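Local coordinates for ATP synthase subunit s, mitochondrial (Bos taurus, PDB 3E3Z), which regulates mitochondrial ATP synthase, being needed for its proton conduction and blocking a proton leak through an alternative exit pathway, at residues Ala68-Ile73 against Leu92-Tyr97. The protein carries 1 engineered substitution. Numbering follows the deposited sequence.
Sequences ATDSCI and LCKCHY. With MG (magnesium ion), chain B; PA0 (Phenylarsine oxide), chain D.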
loop_
_atom_site.group_PDB
_atom_site.type_symbol
_atom_site.label_atom_id
_atom_site.label_comp_id
_atom_site.label_asym_id
_atom_site.label_seq_id
_atom_site.Cartn_x
_atom_site.Cartn_y
_atom_site.Cartn_z
ATOM N N ALA A 68 -4.230 -4.483 -3.324
ATOM C CA ALA A 68 -4.000 -5.593 -2.396
ATOM C C ALA A 68 -5.299 -5.937 -1.749
ATOM O O ALA A 68 -5.737 -5.305 -0.746
ATOM C CB ALA A 68 -2.922 -5.209 -1.320
ATOM N N THR A 69 -5.963 -6.921 -2.340
ATOM C CA THR A 69 -7.247 -7.381 -1.834
ATOM C C THR A 69 -7.082 -8.844 -1.428
ATOM O O THR A 69 -6.566 -9.654 -2.202
ATOM C CB THR A 69 -8.352 -7.233 -2.907
ATOM O OG1 THR A 69 -8.591 -5.851 -3.213
ATOM C CG2 THR A 69 -9.635 -7.861 -2.453
ATOM N N ASP A 70 -7.493 -9.173 -0.212
ATOM C CA ASP A 70 -7.381 -10.550 0.281
ATOM C C ASP A 70 -5.929 -10.994 0.207
ATOM O O ASP A 70 -5.567 -12.078 -0.298
ATOM C CB ASP A 70 -8.325 -11.476 -0.489
ATOM C CG ASP A 70 -9.737 -11.403 0.006
ATOM O OD1 ASP A 70 -9.946 -11.490 1.233
ATOM O OD2 ASP A 70 -10.648 -11.261 -0.819
ATOM N N SER A 71 -5.077 -10.097 0.711
ATOM C CA SER A 71 -3.631 -10.211 0.630
ATOM C C SER A 71 -2.992 -10.363 2.013
ATOM O O SER A 71 -3.521 -9.889 3.014
ATOM C CB SER A 71 -3.073 -8.947 -0.031
ATOM O OG SER A 71 -1.679 -8.882 -0.023
ATOM N N CYS A 72 -1.864 -11.053 2.037
ATOM C CA CYS A 72 -1.109 -11.272 3.294
ATOM C C CYS A 72 0.036 -10.330 3.539
ATOM O O CYS A 72 0.872 -10.573 4.408
ATOM C CB CYS A 72 -0.593 -12.708 3.411
ATOM S SG CYS A 72 0.609 -13.154 2.222
ATOM N N ILE A 73 0.050 -9.208 2.831
ATOM C CA ILE A 73 1.077 -8.198 3.080
ATOM C C ILE A 73 0.975 -7.646 4.497
ATOM O O ILE A 73 -0.110 -7.458 5.064
ATOM C CB ILE A 73 1.119 -7.067 2.015
ATOM C CG1 ILE A 73 -0.194 -6.291 1.957
ATOM C CG2 ILE A 73 1.480 -7.627 0.632
ATOM C CD1 ILE A 73 -0.159 -5.118 0.988
ATOM N N LEU A 92 -5.966 -1.006 -0.255
ATOM C CA LEU A 92 -5.819 -2.083 0.740
ATOM C C LEU A 92 -7.223 -2.511 1.135
ATOM O O LEU A 92 -8.006 -1.740 1.727
ATOM C CB LEU A 92 -5.062 -1.594 1.979
ATOM C CG LEU A 92 -3.713 -0.982 1.688
ATOM C CD1 LEU A 92 -3.096 -0.411 2.970
ATOM C CD2 LEU A 92 -2.786 -2.022 1.049
ATOM N N CYS A 93 -7.557 -3.737 0.772
ATOM C CA CYS A 93 -8.897 -4.250 0.999
ATOM C C CYS A 93 -8.871 -5.710 1.511
ATOM O O CYS A 93 -8.254 -6.572 0.944
ATOM C CB CYS A 93 -9.720 -4.114 -0.258
ATOM S SG CYS A 93 -11.392 -4.903 -0.225
ATOM N N LYS A 94 -9.505 -5.939 2.644
ATOM C CA LYS A 94 -9.495 -7.284 3.233
ATOM C C LYS A 94 -8.063 -7.789 3.373
ATOM O O LYS A 94 -7.724 -8.904 3.025
ATOM C CB LYS A 94 -10.370 -8.244 2.415
ATOM C CG LYS A 94 -11.827 -7.893 2.449
ATOM C CD LYS A 94 -12.669 -8.838 1.590
ATOM C CE LYS A 94 -12.456 -8.643 0.098
ATOM N NZ LYS A 94 -13.486 -9.358 -0.730
ATOM N N CYS A 95 -7.226 -6.891 3.896
ATOM C CA CYS A 95 -5.846 -7.192 4.297
ATOM C C CYS A 95 -5.826 -7.396 5.813
ATOM O O CYS A 95 -5.700 -6.468 6.576
ATOM C CB CYS A 95 -4.888 -6.073 3.883
ATOM S SG CYS A 95 -4.683 -5.955 2.065
ATOM N N HIS A 96 -5.954 -8.653 6.207
ATOM C CA HIS A 96 -6.278 -8.989 7.588
ATOM C C HIS A 96 -5.085 -8.866 8.494
ATOM O O HIS A 96 -5.243 -8.805 9.709
ATOM C CB HIS A 96 -6.898 -10.381 7.649
ATOM C CG HIS A 96 -8.166 -10.475 6.856
ATOM N ND1 HIS A 96 -9.177 -9.547 6.982
ATOM C CD2 HIS A 96 -8.545 -11.317 5.871
ATOM C CE1 HIS A 96 -10.142 -9.837 6.127
ATOM N NE2 HIS A 96 -9.789 -10.913 5.452
ATOM N N TYR A 97 -3.905 -8.778 7.900
ATOM C CA TYR A 97 -2.660 -8.659 8.688
ATOM C C TYR A 97 -2.123 -7.255 8.843
ATOM O O TYR A 97 -1.257 -7.018 9.680
ATOM C CB TYR A 97 -1.562 -9.563 8.126
ATOM C CG TYR A 97 -1.937 -11.012 8.037
ATOM C CD1 TYR A 97 -2.185 -11.765 9.177
ATOM C CD2 TYR A 97 -1.998 -11.640 6.818
ATOM C CE1 TYR A 97 -2.511 -13.119 9.077
ATOM C CE2 TYR A 97 -2.331 -12.977 6.712
ATOM C CZ TYR A 97 -2.565 -13.708 7.833
ATOM O OH TYR A 97 -2.877 -15.053 7.682
HETATM MG MG MG B . -5.816 -10.510 -4.220
HETATM AS AS7 PA0 D . -0.023 -15.256 1.505
HETATM C C1 PA0 D . 0.123 -15.846 2.735
HETATM C C2 PA0 D . 1.353 -16.338 3.154
HETATM C C3 PA0 D . 1.485 -16.920 4.406
HETATM C C4 PA0 D . 0.395 -17.023 5.267
HETATM C C5 PA0 D . -0.845 -16.541 4.860
HETATM C C6 PA0 D . -0.972 -15.962 3.601
HETATM O O HOH W 1 -11.535 -11.961 3.340
HETATM O O HOH W 2 -13.154 -11.941 -0.374
HETATM O O HOH W 3 -6.083 -12.634 -3.046
HETATM O O HOH W 4 -2.777 -8.311 5.219
HETATM O O HOH W 5 -5.799 -10.943 4.264
HETATM O O HOH W 6 -8.116 -10.582 -4.926
HETATM O O HOH W 7 -5.145 -11.725 -6.212
#
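Lys94 slants across Asp70, and its chain can be followed outward from the backbone. CB stands 3.5 Å from Asp70 OD1; CD passes the same oxygen at a looser 3.8 Å; CE meets both Asp70 OD2 and Thr69 CG2. A bend at chi3 (-71°) turns the tip toward the Asp70 carboxylate, and NZ reaches Asp70 OD2 at 3.4 Å, a salt bridge doubled by a water that donates to OD2 and accepts from NZ. A second water joins Asp70 OD1 to His96 NE2. With an alanine at Lys94, the Asp70 carboxylate would probably lose its cation and be held less firmly, by waters alone among the contacts described here. Next to the ion pair run the parallel strands 63-69 and 89-93: Cys93 N donates to Ala68 O (2.8 Å, 170° at the hydrogen) and Asp70 N to Cys93 O (2.9 Å, 154°). Beyond the strands, one water bridges Ser71 O, Lys94 O and His96 N, while Cys72 CA meets the edge of the Tyr97 ring in its plane. Thr69 O, 2.3 Å from the magnesium ion, shares that metal with Gly35 O. Charge and water thus tie the early part of the second leucine-rich repeat to the start of the third, beside a metal site built partly from backbone carbonyls.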